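Local coordinates for Di-haem cytochrome c peroxidase family protein (Burkholderia thailandensis E264, PDB 6NX0) that works as a diheme peroxidase of the bacterial cytochrome c peroxidase/MauG family, carrying two c-type hemes and reaching an unusually stable bis-Fe(IV) state, at the heme c site. Numbering follows the deposited sequence.

The heme c site. Residues 109, 120, 122, 125-126, 147, 156, 158-161, 163, 166, 189-191, 194, 198, 201, 205, 211-212, 260, 368. With HEC (heme c), chain B.
This is the peroxidatic-type heme c pocket, almost wholly buried, built on a CXXCH motif. Thioethers tie Cys122 SG to heme CAB and Cys125 SG to heme CAC, and Cys125 CB also lies over pyrrole ring C. His126, the proximal ligand, reaches the heme iron with NE2 at 2.2 Å. Leu163 probably helps hold this imidazole: CD1 covers one imidazole face, while CD2 rests over pyrrole A. Ala160 CB sits over pyrrole D on the same side, and Pro161 O accepts a weak hydrogen bond from ND1 at the imidazole edge. A water fills the distal position, nearly straight across from NE2 (175°). Gln201, bent at chi2 (-78°), lays its amide across pyrrole A; NE2 hydrogen-bonds the water oxygen at 2.8 Å, whereas its N-H points away from the porphyrin nitrogen NA. Pro205 CG packs over pyrrole B. Glu211 brings its carboxylate over the CHD edge and takes a hydrogen bond from Ser156 OG to OE2 (2.9 Å), met from above the carboxylate plane; in this family a distal glutamate is the likely acid-base group for peroxide. Arg368 grips one heme propionate end-on in a salt bridge, NH1 to O2A and NH2 to O1A (both 2.9 Å), and Phe190 N adds a second bond to O2A. On the other propionate, O2D accepts salt-bridging hydrogen bonds from Arg158 NH1 (2.8 Å) and, almost linearly, from Arg194 NH2 (3.0 Å), whose NH1 lies over the centre of the Phe190 ring; Ser191 N holds O1D. Loops supply most of the pocket, helices 198-201 and 203-207 cap its distal side, and strand 367-368 brings in Arg368 from the sequence region that also serves the second heme.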
ATOM      1  N   PHE A 109      -5.879 -13.755 -11.390  1.00 10.33           N
ATOM      2  CA  PHE A 109      -6.331 -12.493 -10.808  1.00  9.93           C
ATOM      3  C   PHE A 109      -7.800 -12.216 -11.063  1.00 11.40           C
ATOM      4  O   PHE A 109      -8.480 -11.620 -10.219  1.00  9.88           O
ATOM      5  CB  PHE A 109      -5.491 -11.358 -11.375  1.00 10.07           C
ATOM      6  CG  PHE A 109      -5.595 -10.062 -10.611  1.00  9.58           C
ATOM      7  CD1 PHE A 109      -6.559  -9.125 -10.927  1.00 11.03           C
ATOM      8  CD2 PHE A 109      -4.727  -9.798  -9.580  1.00  9.99           C
ATOM      9  CE1 PHE A 109      -6.628  -7.927 -10.234  1.00 10.86           C
ATOM     10  CE2 PHE A 109      -4.786  -8.599  -8.878  1.00 10.04           C
ATOM     11  CZ  PHE A 109      -5.735  -7.674  -9.202  1.00 10.35           C
ATOM     12  N   MET A 120     -16.131 -13.680  -6.165  1.00 10.68           N
ATOM     13  CA  MET A 120     -15.134 -12.673  -5.823  1.00 11.14           C
ATOM     14  C   MET A 120     -13.778 -13.120  -6.358  1.00 11.81           C
ATOM     15  O   MET A 120     -13.337 -14.243  -6.098  1.00 13.57           O
ATOM     16  CB  MET A 120     -15.098 -12.469  -4.306  1.00 11.60           C
ATOM     17  CG  MET A 120     -13.837 -11.815  -3.788  1.00 12.10           C
ATOM     18  SD  MET A 120     -13.988 -11.239  -2.084  1.00 12.74           S
ATOM     19  CE  MET A 120     -14.861  -9.723  -2.362  1.00 14.66           C
ATOM     20  N   CYS A 122      -9.599 -11.496  -7.241  1.00  8.71           N
ATOM     21  CA  CYS A 122      -8.704 -10.424  -6.814  1.00  8.06           C
ATOM     22  C   CYS A 122      -9.203  -9.063  -7.275  1.00  9.41           C
ATOM     23  O   CYS A 122      -9.093  -8.063  -6.549  1.00 10.14           O
ATOM     24  CB  CYS A 122      -7.296 -10.634  -7.372  1.00 10.64           C
ATOM     25  SG  CYS A 122      -6.535 -12.237  -7.066  1.00 10.10           S
ATOM     26  N   CYS A 125     -11.435  -6.393  -5.288  1.00  9.70           N
ATOM     27  CA  CYS A 125     -10.871  -5.394  -4.390  1.00  9.67           C
ATOM     28  C   CYS A 125      -9.736  -4.598  -5.009  1.00 10.82           C
ATOM     29  O   CYS A 125      -9.151  -3.752  -4.325  1.00 11.74           O
ATOM     30  CB  CYS A 125     -10.375  -6.065  -3.112  1.00 11.47           C
ATOM     31  SG  CYS A 125     -11.730  -6.860  -2.235  1.00  9.66           S
ATOM     32  N   HIS A 126      -9.405  -4.858  -6.256  1.00 10.22           N
ATOM     33  CA  HIS A 126      -8.289  -4.248  -6.978  1.00 10.26           C
ATOM     34  C   HIS A 126      -8.800  -4.077  -8.414  1.00 11.18           C
ATOM     35  O   HIS A 126      -8.493  -4.876  -9.290  1.00 11.66           O
ATOM     36  CB  HIS A 126      -7.038  -5.127  -6.921  1.00  9.66           C
ATOM     37  CG  HIS A 126      -6.518  -5.368  -5.535  1.00  8.47           C
ATOM     38  ND1 HIS A 126      -5.876  -4.389  -4.808  1.00  8.75           N
ATOM     39  CD2 HIS A 126      -6.532  -6.470  -4.752  1.00  8.56           C
ATOM     40  CE1 HIS A 126      -5.508  -4.883  -3.639  1.00 10.22           C
ATOM     41  NE2 HIS A 126      -5.894  -6.145  -3.582  1.00 10.61           N
ATOM     42  N   PRO A 147     -12.689  -2.593   1.865  1.00  9.46           N
ATOM     43  CA  PRO A 147     -13.356  -3.571   0.991  1.00  8.87           C
ATOM     44  C   PRO A 147     -14.225  -4.551   1.750  1.00  8.96           C
ATOM     45  O   PRO A 147     -13.839  -5.085   2.796  1.00 10.58           O
ATOM     46  CB  PRO A 147     -12.194  -4.287   0.306  1.00 11.31           C
ATOM     47  CG  PRO A 147     -11.099  -3.243   0.263  1.00 11.02           C
ATOM     48  CD  PRO A 147     -11.249  -2.476   1.556  1.00 11.05           C
ATOM     49  N   SER A 156     -12.603  -6.471   4.926  1.00 10.38           N
ATOM     50  CA  SER A 156     -11.171  -6.418   5.179  1.00 10.95           C
ATOM     51  C   SER A 156     -10.884  -5.699   6.492  1.00  8.87           C
ATOM     52  O   SER A 156     -11.646  -4.838   6.927  1.00 12.05           O
ATOM     53  CB  SER A 156     -10.473  -5.684   4.018  1.00 11.85           C
ATOM     54  OG  SER A 156     -10.571  -6.428   2.815  1.00 12.93           O
ATOM     55  N   ARG A 158      -8.219  -3.784   6.815  1.00  9.89           N
ATOM     56  CA  ARG A 158      -7.569  -2.570   6.372  1.00  7.97           C
ATOM     57  C   ARG A 158      -8.119  -2.198   5.006  1.00 10.21           C
ATOM     58  O   ARG A 158      -8.780  -2.995   4.343  1.00 10.08           O
ATOM     59  CB  ARG A 158      -6.043  -2.729   6.277  1.00  8.69           C
ATOM     60  CG  ARG A 158      -5.360  -2.968   7.615  1.00 10.45           C
ATOM     61  CD  ARG A 158      -3.821  -2.982   7.513  1.00 10.58           C
ATOM     62  NE  ARG A 158      -3.205  -3.164   8.819  1.00  9.72           N
ATOM     63  CZ  ARG A 158      -2.227  -4.025   9.068  1.00 13.26           C
ATOM     64  NH1 ARG A 158      -1.693  -4.752   8.080  1.00 11.42           N
ATOM     65  NH2 ARG A 158      -1.768  -4.136  10.314  1.00 12.54           N
ATOM     66  N   ASN A 159      -7.796  -0.982   4.578  1.00  9.53           N
ATOM     67  CA  ASN A 159      -8.071  -0.557   3.217  1.00  9.83           C
ATOM     68  C   ASN A 159      -7.104  -1.241   2.264  1.00 10.19           C
ATOM     69  O   ASN A 159      -5.990  -1.626   2.646  1.00 12.31           O
ATOM     70  CB  ASN A 159      -7.933   0.965   3.104  1.00  9.12           C
ATOM     71  CG  ASN A 159      -8.554   1.523   1.842  1.00 10.35           C
ATOM     72  OD1 ASN A 159      -9.421   0.908   1.218  1.00 11.31           O
ATOM     73  ND2 ASN A 159      -8.138   2.736   1.480  1.00 14.11           N
ATOM     74  N   ALA A 160      -7.534  -1.413   1.018  1.00  8.80           N
ATOM     75  CA  ALA A 160      -6.649  -2.009   0.024  1.00  9.49           C
ATOM     76  C   ALA A 160      -5.988  -0.938  -0.826  1.00 10.93           C
ATOM     77  O   ALA A 160      -6.654   0.038  -1.224  1.00 11.16           O
ATOM     78  CB  ALA A 160      -7.410  -2.950  -0.903  1.00  9.28           C
ATOM     79  N   PRO A 161      -4.706  -1.124  -1.132  1.00 10.47           N
ATOM     80  CA  PRO A 161      -3.999  -0.190  -2.011  1.00 10.16           C
ATOM     81  C   PRO A 161      -4.161  -0.537  -3.483  1.00 11.91           C
ATOM     82  O   PRO A 161      -4.544  -1.643  -3.867  1.00 11.76           O
ATOM     83  CB  PRO A 161      -2.545  -0.381  -1.581  1.00 13.72           C
ATOM     84  CG  PRO A 161      -2.478  -1.855  -1.322  1.00 11.43           C
ATOM     85  CD  PRO A 161      -3.799  -2.170  -0.620  1.00 12.01           C
ATOM     86  N   LEU A 163      -2.462  -1.740  -6.759  1.00  9.19           N
ATOM     87  CA  LEU A 163      -1.354  -2.644  -7.059  1.00 11.14           C
ATOM     88  C   LEU A 163      -0.467  -2.185  -8.200  1.00  9.65           C
ATOM     89  O   LEU A 163       0.552  -2.830  -8.454  1.00 10.61           O
ATOM     90  CB  LEU A 163      -1.869  -4.048  -7.369  1.00 11.37           C
ATOM     91  CG  LEU A 163      -2.766  -4.674  -6.305  1.00 11.10           C
ATOM     92  CD1 LEU A 163      -3.128  -6.117  -6.676  1.00 11.35           C
ATOM     93  CD2 LEU A 163      -2.110  -4.639  -4.952  1.00  9.52           C
ATOM     94  N   VAL A 166       3.492  -2.049  -7.572  1.00 10.58           N
ATOM     95  CA  VAL A 166       3.796  -2.930  -6.452  1.00 10.84           C
ATOM     96  C   VAL A 166       5.067  -3.734  -6.692  1.00 12.52           C
ATOM     97  O   VAL A 166       5.682  -4.204  -5.733  1.00 11.94           O
ATOM     98  CB  VAL A 166       2.582  -3.858  -6.170  1.00 11.23           C
ATOM     99  CG1 VAL A 166       2.466  -4.982  -7.210  1.00 12.71           C
ATOM    100  CG2 VAL A 166       2.638  -4.441  -4.732  1.00 13.33           C
ATOM    101  N   LEU A 189       5.509  -6.714   1.941  1.00 12.74           N
ATOM    102  CA  LEU A 189       4.183  -6.418   1.434  0.53 11.97           C
ATOM    103  C   LEU A 189       3.160  -6.474   2.560  1.00 10.07           C
ATOM    104  O   LEU A 189       3.386  -7.047   3.631  1.00 10.69           O
ATOM    105  CB  LEU A 189       3.819  -7.378   0.301  0.53 11.48           C
ATOM    106  CG  LEU A 189       4.686  -7.155  -0.941  0.53 12.64           C
ATOM    107  CD1 LEU A 189       4.743  -8.415  -1.770  0.53 15.80           C
ATOM    108  CD2 LEU A 189       4.139  -6.009  -1.774  0.53 12.05           C
ATOM    109  N   PHE A 190       2.022  -5.831   2.296  1.00 10.75           N
ATOM    110  CA  PHE A 190       1.043  -5.393   3.284  1.00  8.34           C
ATOM    111  C   PHE A 190       1.590  -4.206   4.085  1.00  7.95           C
ATOM    112  O   PHE A 190       2.804  -3.963   4.131  1.00 10.59           O
ATOM    113  CB  PHE A 190       0.606  -6.506   4.247  1.00 10.78           C
ATOM    114  CG  PHE A 190      -0.068  -7.678   3.588  1.00 12.18           C
ATOM    115  CD1 PHE A 190      -1.292  -7.521   2.945  1.00 14.41           C
ATOM    116  CD2 PHE A 190       0.500  -8.942   3.642  1.00 11.41           C
ATOM    117  CE1 PHE A 190      -1.937  -8.617   2.373  1.00 13.87           C
ATOM    118  CE2 PHE A 190      -0.135 -10.037   3.073  1.00 13.91           C
ATOM    119  CZ  PHE A 190      -1.357  -9.883   2.454  1.00 12.91           C
ATOM    120  N   SER A 191       0.700  -3.469   4.740  1.00 10.20           N
ATOM    121  CA  SER A 191       1.094  -2.257   5.447  1.00  9.73           C
ATOM    122  C   SER A 191       1.905  -2.542   6.697  1.00 11.24           C
ATOM    123  O   SER A 191       2.559  -1.624   7.208  1.00 10.76           O
ATOM    124  CB  SER A 191      -0.123  -1.429   5.825  1.00 12.43           C
ATOM    125  OG  SER A 191      -0.731  -0.873   4.675  1.00 17.19           O
ATOM    126  N   ARG A 194       4.148  -8.013   6.523  1.00 11.18           N
ATOM    127  CA  ARG A 194       4.159  -9.405   6.968  1.00 10.50           C
ATOM    128  C   ARG A 194       4.384 -10.437   5.857  1.00 14.74           C
ATOM    129  O   ARG A 194       4.614 -11.608   6.195  1.00 14.01           O
ATOM    130  CB  ARG A 194       2.860  -9.734   7.707  1.00 13.57           C
ATOM    131  CG  ARG A 194       1.623  -9.790   6.868  1.00 13.58           C
ATOM    132  CD  ARG A 194       0.396 -10.043   7.763  1.00 18.81           C
ATOM    133  NE  ARG A 194      -0.844 -10.144   7.002  1.00 18.29           N
ATOM    134  CZ  ARG A 194      -1.547  -9.105   6.566  1.00 17.48           C
ATOM    135  NH1 ARG A 194      -2.664  -9.318   5.889  1.00 23.00           N
ATOM    136  NH2 ARG A 194      -1.142  -7.856   6.796  1.00 15.84           N
ATOM    137  N   LEU A 198       5.537 -11.143  -3.302  1.00 14.32           N
ATOM    138  CA  LEU A 198       4.210 -11.248  -3.909  1.00 11.52           C
ATOM    139  C   LEU A 198       3.677 -12.678  -3.887  1.00 14.19           C
ATOM    140  O   LEU A 198       2.478 -12.900  -3.709  1.00 14.73           O
ATOM    141  CB  LEU A 198       4.264 -10.709  -5.341  1.00 13.56           C
ATOM    142  CG  LEU A 198       4.489  -9.202  -5.424  1.00 14.73           C
ATOM    143  CD1 LEU A 198       4.896  -8.774  -6.840  1.00 14.92           C
ATOM    144  CD2 LEU A 198       3.218  -8.467  -4.997  1.00 14.67           C
ATOM    145  N   GLN A 201       2.319 -13.199  -0.475  1.00 12.07           N
ATOM    146  CA  GLN A 201       1.215 -12.298  -0.147  1.00  9.48           C
ATOM    147  C   GLN A 201      -0.142 -12.950  -0.379  1.00  9.68           C
ATOM    148  O   GLN A 201      -1.076 -12.725   0.397  1.00 10.34           O
ATOM    149  CB  GLN A 201       1.346 -11.021  -0.980  1.00 11.04           C
ATOM    150  CG  GLN A 201       0.285  -9.945  -0.702  1.00 10.42           C
ATOM    151  CD  GLN A 201      -1.037 -10.241  -1.357  1.00 12.68           C
ATOM    152  OE1 GLN A 201      -1.099 -10.903  -2.395  1.00 13.50           O
ATOM    153  NE2 GLN A 201      -2.115  -9.760  -0.746  1.00 13.15           N
ATOM    154  N   PRO A 205      -5.312 -12.934   1.233  1.00 10.29           N
ATOM    155  CA  PRO A 205      -6.696 -12.829   0.738  1.00  9.92           C
ATOM    156  C   PRO A 205      -7.351 -14.169   0.467  1.00 11.37           C
ATOM    157  O   PRO A 205      -8.552 -14.315   0.709  1.00 10.28           O
ATOM    158  CB  PRO A 205      -6.542 -12.007  -0.552  1.00 11.66           C
ATOM    159  CG  PRO A 205      -5.090 -12.093  -0.912  1.00 12.05           C
ATOM    160  CD  PRO A 205      -4.383 -12.143   0.405  1.00  9.83           C
ATOM    161  N   GLU A 211     -12.126 -11.998   3.692  1.00 10.95           N
ATOM    162  CA  GLU A 211     -11.855 -11.659   2.301  1.00  8.87           C
ATOM    163  C   GLU A 211     -12.367 -12.773   1.388  1.00  9.50           C
ATOM    164  O   GLU A 211     -13.579 -12.934   1.274  1.00 10.11           O
ATOM    165  CB  GLU A 211     -10.364 -11.349   2.110  1.00  8.81           C
ATOM    166  CG  GLU A 211      -9.976 -10.137   3.020  1.00 11.81           C
ATOM    167  CD  GLU A 211      -8.621  -9.514   2.708  1.00 17.40           C
ATOM    168  OE1 GLU A 211      -7.749 -10.195   2.173  1.00 19.36           O
ATOM    169  OE2 GLU A 211      -8.407  -8.320   3.009  1.00 16.81           O
ATOM    170  N   MET A 212     -11.502 -13.567   0.740  1.00  8.36           N
ATOM    171  CA  MET A 212     -12.015 -14.551  -0.208  1.00  7.82           C
ATOM    172  C   MET A 212     -12.527 -15.823   0.458  1.00 11.80           C
ATOM    173  O   MET A 212     -13.296 -16.546  -0.170  1.00 10.42           O
ATOM    174  CB  MET A 212     -10.944 -14.890  -1.237  1.00  9.59           C
ATOM    175  CG  MET A 212     -10.393 -13.637  -1.926  1.00  7.73           C
ATOM    176  SD  MET A 212      -9.094 -13.877  -3.132  1.00 10.43           S
ATOM    177  CE  MET A 212     -10.035 -14.408  -4.569  1.00 14.46           C
ATOM    178  N   LEU A 260       2.053  -9.357 -11.661  1.00 10.89           N
ATOM    179  CA  LEU A 260       2.197  -8.078 -10.988  1.00  9.89           C
ATOM    180  C   LEU A 260       3.532  -7.414 -11.266  1.00 13.45           C
ATOM    181  O   LEU A 260       3.660  -6.214 -11.019  1.00 12.12           O
ATOM    182  CB  LEU A 260       1.978  -8.251  -9.485  1.00  8.86           C
ATOM    183  CG  LEU A 260       0.566  -8.743  -9.109  1.00 11.18           C
ATOM    184  CD1 LEU A 260       0.394  -8.876  -7.603  1.00 12.65           C
ATOM    185  CD2 LEU A 260      -0.514  -7.812  -9.680  1.00 11.71           C
ATOM    186  N   ARG A 368       3.775   0.933   6.708  1.00  9.46           N
ATOM    187  CA  ARG A 368       4.614   1.191   5.537  1.00 10.38           C
ATOM    188  C   ARG A 368       4.125   2.441   4.812  1.00 13.21           C
ATOM    189  O   ARG A 368       2.937   2.573   4.509  1.00 11.69           O
ATOM    190  CB  ARG A 368       4.627  -0.004   4.572  1.00  9.41           C
ATOM    191  CG  ARG A 368       5.926  -0.086   3.728  1.00 10.51           C
ATOM    192  CD  ARG A 368       5.925  -1.209   2.665  1.00 10.88           C
ATOM    193  NE  ARG A 368       5.048  -0.815   1.564  1.00  8.96           N
ATOM    194  CZ  ARG A 368       4.107  -1.554   1.005  1.00  9.26           C
ATOM    195  NH1 ARG A 368       3.912  -2.822   1.352  1.00 11.58           N
ATOM    196  NH2 ARG A 368       3.355  -0.995   0.071  1.00 11.14           N
TER
HETATM  197 FE   HEC B 601      -5.373  -7.667  -2.123  1.00  9.09          FE
HETATM  198  CHA HEC B 601      -3.073  -5.871  -0.254  1.00  8.80           C
HETATM  199  CHB HEC B 601      -2.860  -8.787  -4.113  1.00  9.78           C
HETATM  200  CHC HEC B 601      -7.415 -10.152  -3.339  1.00  8.13           C
HETATM  201  CHD HEC B 601      -7.910  -6.676  -0.013  1.00 10.45           C
HETATM  202  NA  HEC B 601      -3.377  -7.307  -2.222  1.00  8.03           N
HETATM  203  C1A HEC B 601      -2.614  -6.565  -1.343  1.00  8.73           C
HETATM  204  C2A HEC B 601      -1.250  -6.585  -1.795  1.00  7.17           C
HETATM  205  C3A HEC B 601      -1.217  -7.304  -2.926  1.00  7.48           C
HETATM  206  C4A HEC B 601      -2.528  -7.850  -3.162  1.00  8.09           C
HETATM  207  CMA HEC B 601       0.021  -7.692  -3.727  1.00 10.25           C
HETATM  208  CAA HEC B 601      -0.071  -5.898  -1.081  1.00 10.89           C
HETATM  209  CBA HEC B 601       0.190  -4.532  -1.691  1.00 10.77           C
HETATM  210  CGA HEC B 601       1.225  -3.732  -0.945  1.00 13.90           C
HETATM  211  O1A HEC B 601       1.607  -2.663  -1.507  1.00 12.21           O
HETATM  212  O2A HEC B 601       1.545  -4.075   0.234  1.00 11.92           O
HETATM  213  NB  HEC B 601      -5.191  -9.197  -3.443  1.00  8.88           N
HETATM  214  C1B HEC B 601      -4.034  -9.497  -4.149  1.00  9.30           C
HETATM  215  C2B HEC B 601      -4.302 -10.648  -4.969  1.00 10.00           C
HETATM  216  C3B HEC B 601      -5.528 -11.099  -4.686  1.00  8.49           C
HETATM  217  C4B HEC B 601      -6.116 -10.169  -3.752  1.00  8.65           C
HETATM  218  CMB HEC B 601      -3.282 -11.265  -5.932  1.00 10.83           C
HETATM  219  CAB HEC B 601      -6.293 -12.284  -5.309  1.00  8.77           C
HETATM  220  CBB HEC B 601      -5.611 -13.613  -4.897  1.00 10.92           C
HETATM  221  NC  HEC B 601      -7.285  -8.272  -1.764  1.00  7.89           N
HETATM  222  C1C HEC B 601      -7.947  -9.299  -2.423  1.00  7.26           C
HETATM  223  C2C HEC B 601      -9.350  -9.170  -2.097  1.00  9.92           C
HETATM  224  C3C HEC B 601      -9.521  -8.192  -1.204  1.00  9.03           C
HETATM  225  C4C HEC B 601      -8.210  -7.628  -0.953  1.00  8.19           C
HETATM  226  CMC HEC B 601     -10.465  -9.973  -2.787  1.00  9.50           C
HETATM  227  CAC HEC B 601     -10.840  -7.489  -0.838  1.00  9.41           C
HETATM  228  CBC HEC B 601     -11.764  -8.403  -0.022  1.00  8.73           C
HETATM  229  ND  HEC B 601      -5.472  -6.460  -0.494  1.00  8.40           N
HETATM  230  C1D HEC B 601      -6.654  -6.171   0.216  1.00  8.39           C
HETATM  231  C2D HEC B 601      -6.306  -5.359   1.353  1.00  7.21           C
HETATM  232  C3D HEC B 601      -4.832  -5.171   1.318  1.00  9.64           C
HETATM  233  C4D HEC B 601      -4.373  -5.869   0.148  1.00  8.53           C
HETATM  234  CMD HEC B 601      -7.258  -4.907   2.444  1.00  9.29           C
HETATM  235  CAD HEC B 601      -3.966  -4.416   2.344  1.00  9.51           C
HETATM  236  CBD HEC B 601      -3.908  -5.284   3.580  1.00  9.76           C
HETATM  237  CGD HEC B 601      -2.799  -4.889   4.540  1.00 13.01           C
HETATM  238  O1D HEC B 601      -2.078  -3.910   4.250  1.00 13.68           O
HETATM  239  O2D HEC B 601      -2.741  -5.545   5.618  1.00 13.74           O
HETATM  240  O   HOH W   1      -4.863  -9.068  -0.521  1.00 21.79           O